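Local coordinates for protein polysaccharide deacetylase (Bacillus anthracis, PDB 2J13) that probably removes acetyl groups from peptidoglycan sugars of the bacterial cell wall, as a zinc-binding family 4 carbohydrate esterase, at residues Gly107-Asn112 with Phe235-Asp240; Pro118-Val123 with Glu130-Val135. All coordinates share one frame; numbering follows the deposited sequence.

Interaction 1: residues Gly107-Asn112 with Phe235-Asp240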
loop_
_atom_site.group_PDB
_atom_site.type_symbol
_atom_site.label_atom_id
_atom_site.label_comp_id
_atom_site.label_asym_id
_atom_site.label_seq_id
_atom_site.Cartn_x
_atom_site.Cartn_y
_atom_site.Cartn_z
ATOM N N GLY A 107 -9.470 -11.903 4.088
ATOM C CA GLY A 107 -8.115 -12.370 3.872
ATOM C C GLY A 107 -7.125 -11.351 3.329
ATOM O O GLY A 107 -6.064 -11.729 2.837
ATOM N N HIS A 108 -7.460 -10.068 3.442
ATOM C CA HIS A 108 -6.551 -9.009 2.966
ATOM C C HIS A 108 -5.698 -8.457 4.102
ATOM O O HIS A 108 -5.883 -8.838 5.280
ATOM C CB HIS A 108 -7.343 -7.929 2.276
ATOM C CG HIS A 108 -8.159 -8.465 1.157
ATOM N ND1 HIS A 108 -7.593 -9.054 0.045
ATOM C CD2 HIS A 108 -9.498 -8.594 1.019
ATOM C CE1 HIS A 108 -8.557 -9.479 -0.751
ATOM N NE2 HIS A 108 -9.719 -9.219 -0.183
ATOM N N ILE A 109 -4.725 -7.619 3.744
ATOM C CA ILE A 109 -3.886 -6.949 4.747
ATOM C C ILE A 109 -4.274 -5.502 4.718
ATOM O O ILE A 109 -4.440 -4.932 3.624
ATOM C CB ILE A 109 -2.418 -7.099 4.427
ATOM C CG1 ILE A 109 -2.031 -8.570 4.504
ATOM C CG2 ILE A 109 -1.571 -6.212 5.342
ATOM C CD1 ILE A 109 -0.681 -8.847 3.923
ATOM N N ILE A 110 -4.463 -4.908 5.895
ATOM C CA ILE A 110 -4.761 -3.487 5.994
ATOM C C ILE A 110 -3.457 -2.760 6.317
ATOM O O ILE A 110 -2.768 -3.074 7.318
ATOM C CB ILE A 110 -5.835 -3.171 7.062
ATOM C CG1 ILE A 110 -7.122 -3.960 6.796
ATOM C CG2 ILE A 110 -6.152 -1.695 7.096
ATOM C CD1 ILE A 110 -8.084 -3.851 8.004
ATOM N N GLY A 111 -3.077 -1.852 5.419
ATOM C CA GLY A 111 -1.874 -1.038 5.606
ATOM C C GLY A 111 -2.193 0.351 6.108
ATOM O O GLY A 111 -3.323 0.764 6.146
ATOM N N ASN A 112 -1.133 1.077 6.436
ATOM C CA ASN A 112 -1.188 2.370 7.063
ATOM C C ASN A 112 -0.894 3.483 6.048
ATOM O O ASN A 112 0.229 3.535 5.513
ATOM C CB ASN A 112 -0.159 2.392 8.183
ATOM C CG ASN A 112 -0.277 3.589 9.100
ATOM O OD1 ASN A 112 -0.649 4.695 8.685
ATOM N ND2 ASN A 112 0.042 3.366 10.396
ATOM N N PHE A 235 -0.703 -13.968 -8.063
ATOM C CA PHE A 235 -0.990 -12.833 -7.179
ATOM C C PHE A 235 -0.751 -13.217 -5.734
ATOM O O PHE A 235 -1.400 -14.146 -5.207
ATOM C CB PHE A 235 -2.436 -12.394 -7.350
ATOM C CG PHE A 235 -2.710 -11.706 -8.639
ATOM C CD1 PHE A 235 -3.084 -12.423 -9.777
ATOM C CD2 PHE A 235 -2.633 -10.337 -8.714
ATOM C CE1 PHE A 235 -3.363 -11.785 -10.953
ATOM C CE2 PHE A 235 -2.909 -9.666 -9.918
ATOM C CZ PHE A 235 -3.272 -10.402 -11.040
ATOM N N LYS A 236 0.139 -12.477 -5.087
ATOM C CA LYS A 236 0.617 -12.778 -3.760
ATOM C C LYS A 236 0.425 -11.582 -2.816
ATOM O O LYS A 236 0.052 -10.486 -3.249
ATOM C CB LYS A 236 2.094 -13.166 -3.841
ATOM C CG LYS A 236 2.418 -14.329 -4.792
ATOM C CD LYS A 236 1.999 -15.643 -4.182
ATOM C CE LYS A 236 2.987 -16.737 -4.447
ATOM N NZ LYS A 236 4.282 -16.491 -3.745
ATOM N N SER A 237 0.669 -11.812 -1.533
ATOM C CA SER A 237 0.544 -10.764 -0.511
ATOM C C SER A 237 1.876 -10.121 -0.195
ATOM O O SER A 237 2.930 -10.657 -0.516
ATOM C CB SER A 237 0.003 -11.349 0.783
ATOM O OG SER A 237 1.057 -12.000 1.470
ATOM N N LEU A 238 1.834 -8.973 0.476
ATOM C CA LEU A 238 3.066 -8.292 0.882
ATOM C C LEU A 238 3.842 -9.117 1.921
ATOM O O LEU A 238 5.048 -9.045 1.957
ATOM C CB LEU A 238 2.793 -6.890 1.398
ATOM C CG LEU A 238 2.268 -5.912 0.347
ATOM C CD1 LEU A 238 2.116 -4.535 0.971
ATOM C CD2 LEU A 238 3.209 -5.826 -0.876
ATOM N N ASP A 239 3.140 -9.896 2.732
ATOM C CA ASP A 239 3.801 -10.910 3.598
ATOM C C ASP A 239 4.619 -11.910 2.747
ATOM O O ASP A 239 5.750 -12.306 3.112
ATOM C CB ASP A 239 2.756 -11.644 4.448
ATOM C CG ASP A 239 2.094 -10.766 5.542
ATOM O OD1 ASP A 239 2.483 -9.607 5.807
ATOM O OD2 ASP A 239 1.136 -11.276 6.167
ATOM N N ASP A 240 4.057 -12.352 1.626
ATOM C CA ASP A 240 4.757 -13.276 0.716
ATOM C C ASP A 240 5.997 -12.609 0.129
ATOM O O ASP A 240 7.066 -13.241 -0.017
ATOM C CB ASP A 240 3.841 -13.713 -0.443
ATOM C CG ASP A 240 2.638 -14.513 0.005
ATOM O OD1 ASP A 240 2.803 -15.359 0.918
ATOM O OD2 ASP A 240 1.520 -14.343 -0.579
#

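Interaction 2: residues Pro118-Val123 with Glu130-Val135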
loop_
_atom_site.group_PDB
_atom_site.type_symbol
_atom_site.label_atom_id
_atom_site.label_comp_id
_atom_site.label_asym_id
_atom_site.label_seq_id
_atom_site.Cartn_x
_atom_site.Cartn_y
_atom_site.Cartn_z
ATOM N N PRO A 118 -1.278 13.989 5.425
ATOM C CA PRO A 118 -0.350 15.081 5.108
ATOM C C PRO A 118 0.833 14.572 4.346
ATOM O O PRO A 118 1.165 13.385 4.394
ATOM C CB PRO A 118 0.120 15.515 6.483
ATOM C CG PRO A 118 0.217 14.209 7.225
ATOM C CD PRO A 118 -1.048 13.496 6.790
ATOM N N ASP A 119 1.501 15.468 3.646
ATOM C CA ASP A 119 2.837 15.159 3.149
ATOM C C ASP A 119 3.776 14.986 4.344
ATOM O O ASP A 119 3.911 15.908 5.196
ATOM C CB ASP A 119 3.322 16.282 2.210
ATOM C CG ASP A 119 2.794 16.132 0.756
ATOM O OD1 ASP A 119 2.082 15.131 0.424
ATOM O OD2 ASP A 119 3.123 17.041 -0.080
ATOM N N PHE A 120 4.411 13.816 4.446
ATOM C CA PHE A 120 5.263 13.468 5.606
ATOM C C PHE A 120 6.467 14.395 5.756
ATOM O O PHE A 120 6.968 14.594 6.845
ATOM C CB PHE A 120 5.759 12.036 5.554
ATOM C CG PHE A 120 4.687 10.982 5.883
ATOM C CD1 PHE A 120 3.400 11.347 6.244
ATOM C CD2 PHE A 120 5.038 9.655 5.900
ATOM C CE1 PHE A 120 2.446 10.369 6.581
ATOM C CE2 PHE A 120 4.100 8.668 6.233
ATOM C CZ PHE A 120 2.807 9.042 6.555
ATOM N N THR A 121 6.917 14.949 4.644
ATOM C CA THR A 121 8.063 15.856 4.653
ATOM C C THR A 121 7.707 17.231 5.245
ATOM O O THR A 121 8.634 18.043 5.517
ATOM C CB THR A 121 8.593 16.023 3.206
ATOM O OG1 THR A 121 7.525 16.478 2.378
ATOM C CG2 THR A 121 9.159 14.726 2.650
ATOM N N ALA A 122 6.407 17.523 5.409
ATOM C CA ALA A 122 5.900 18.824 5.860
ATOM C C ALA A 122 5.530 18.842 7.336
ATOM O O ALA A 122 5.030 19.857 7.834
ATOM C CB ALA A 122 4.674 19.230 5.050
ATOM N N VAL A 123 5.739 17.739 8.042
ATOM C CA VAL A 123 5.293 17.697 9.442
ATOM C C VAL A 123 6.463 17.444 10.334
ATOM O O VAL A 123 7.478 16.892 9.896
ATOM C CB VAL A 123 4.226 16.605 9.630
ATOM C CG1 VAL A 123 3.055 16.879 8.700
ATOM C CG2 VAL A 123 4.831 15.202 9.413
ATOM N N GLU A 130 2.545 10.491 15.503
ATOM C CA GLU A 130 1.080 10.417 15.829
ATOM C C GLU A 130 0.285 9.997 14.605
ATOM O O GLU A 130 -0.636 9.180 14.700
ATOM C CB GLU A 130 0.567 11.756 16.329
ATOM C CG GLU A 130 1.183 12.083 17.659
ATOM C CD GLU A 130 0.990 13.508 18.153
ATOM O OE1 GLU A 130 0.559 14.397 17.383
ATOM O OE2 GLU A 130 1.277 13.724 19.359
ATOM N N GLU A 131 0.666 10.534 13.444
ATOM C CA GLU A 131 -0.021 10.213 12.187
ATOM C C GLU A 131 0.035 8.720 11.871
ATOM O O GLU A 131 -0.967 8.183 11.350
ATOM C CB GLU A 131 0.593 11.015 11.023
ATOM C CG GLU A 131 0.181 12.496 11.012
ATOM C CD GLU A 131 -1.202 12.704 10.472
ATOM O OE1 GLU A 131 -1.625 11.918 9.595
ATOM O OE2 GLU A 131 -1.889 13.640 10.906
ATOM N N LEU A 132 1.163 8.058 12.167
ATOM C CA LEU A 132 1.305 6.600 11.938
ATOM C C LEU A 132 0.691 5.791 13.077
ATOM O O LEU A 132 -0.084 4.875 12.842
ATOM C CB LEU A 132 2.763 6.208 11.769
ATOM C CG LEU A 132 3.408 6.802 10.512
ATOM C CD1 LEU A 132 4.872 6.434 10.549
ATOM C CD2 LEU A 132 2.721 6.329 9.240
ATOM N N THR A 133 1.024 6.146 14.314
ATOM C CA THR A 133 0.590 5.353 15.464
ATOM C C THR A 133 -0.918 5.356 15.607
ATOM O O THR A 133 -1.503 4.304 15.948
ATOM C CB THR A 133 1.242 5.858 16.764
ATOM O OG1 THR A 133 2.680 5.797 16.624
ATOM C CG2 THR A 133 0.799 4.976 17.941
ATOM N N SER A 134 -1.567 6.475 15.349
ATOM C CA SER A 134 -3.021 6.550 15.461
ATOM C C SER A 134 -3.736 5.575 14.521
ATOM O O SER A 134 -4.698 4.904 14.926
ATOM C CB SER A 134 -3.536 7.967 15.281
ATOM O OG SER A 134 -3.214 8.499 14.041
ATOM N N VAL A 135 -3.290 5.484 13.278
ATOM C CA VAL A 135 -3.848 4.522 12.338
ATOM C C VAL A 135 -3.562 3.096 12.746
ATOM O O VAL A 135 -4.456 2.235 12.667
ATOM C CB VAL A 135 -3.351 4.774 10.854
ATOM C CG1 VAL A 135 -3.781 3.659 9.891
ATOM C CG2 VAL A 135 -3.878 6.069 10.341
#

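Interaction 1: residues Gly107-Asn112 with Phe235-Asp240
Ile109 lays its terminal methyl CD1 over the flat face of the Asp239 carboxylate, nearly above the carboxylate carbon: CD1 lies 3.7 Å from Asp239 CG and 3.8 Å from each of Asp239 OD1 and OD2. The isoleucine reaches this far because CG1 stands opposite the carbonyl carbon (chi1 -64°) and the chain then runs on extended, so CD1 leads. The same methyl meets Ser237 CB at 4.1 Å and comes within 4.3 Å of Leu238 N, thus resting on the first turn of the helix that starts at Leu238. It approaches the oxygens from above their plane, in van der Waals contact; Asp239 OD1 is hydrogen-bonded to Tyr150 OH, and its ion pair with Lys149 is long and weak. In the distorted (β/α) barrel of family 4 esterases, the NodB homology fold, strands 109-112 and 234-236 are not neighbours; 84-88 and 56-63 come between them in the sheet. The contact therefore spans the inner side of the curled sheet, with Leu238 beside Thr85 and Phe87, and Tyr150 touching both Ile109 and Leu238. The helix end reached by CD1 is closed by a capping box. Ser237 N donates almost straight to Asp240 OD2 (2.8 Å, 174°), on the anti side of that carboxylate and somewhat out of its plane (27°), while Asp240 N returns a bond to Ser237 OG at 3.0 Å.

Interaction 2: residues Pro118-Val123 with Glu130-Val135
A bend at chi2 (-78°) folds the Glu131 side chain so that its carboxylate turns a flat face to Pro118, while Phe120, its CG opposite the carbonyl carbon (chi1 -74°), swings its ring end toward Leu132. The CG-CD side of the proline ring lies over that carboxylate face: Pro118 CD sits above Glu131 OE1 at 3.3 Å, and Pro118 CG lies 3.8 Å from Glu131 CD. The slightly positive ring hydrogens beside the proline nitrogen probably suit the charged oxygen. Glu131 is buried, and its OE2 takes a salt bridge from Lys127 and a hydrogen bond from the Ser116 hydroxyl, which probably help to hold the group in this orientation. Next to this, the second touch is apolar: one branch of the leucine, Leu132 CD2, reaches Phe120 CZ at 3.8 Å and Phe120 CE2 at 4.1 Å, approaching the far end of the ring obliquely. Pro118 directly follows His117, which with His113 binds a zinc ion in the His-x-x-x-His motif of family 4 esterases, and the proline side chain is about 9 Å from a bound zinc ion. The 118-123 loop thus folds back on helix 125-143, which it precedes; Phe120 also lies against Leu128 of that helix, Pro154 in a loop, and Thr162 of helix 160-168, and Leu132 leans on Thr166 of this last helix.

From the N terminus, the chain first passes through residues 107-112, whose partner 235-240 comes only 123 residues later, near the C-terminal end; interaction 1 thus closes a very long loop. Soon after strand 109-112, interaction 2 closes a short one, with six residues between its segments, entirely within that longer span, so the two do not cross. The first joins the start of a strand to the last helix across the curled sheet; the second joins a zinc-side loop to helix 125-143. Their centres are 22 Å apart, yet they touch where Asn112 ND2 lies 2.9 Å from Leu132 O, a probable hydrogen bond tying strand 109-112 to that helix.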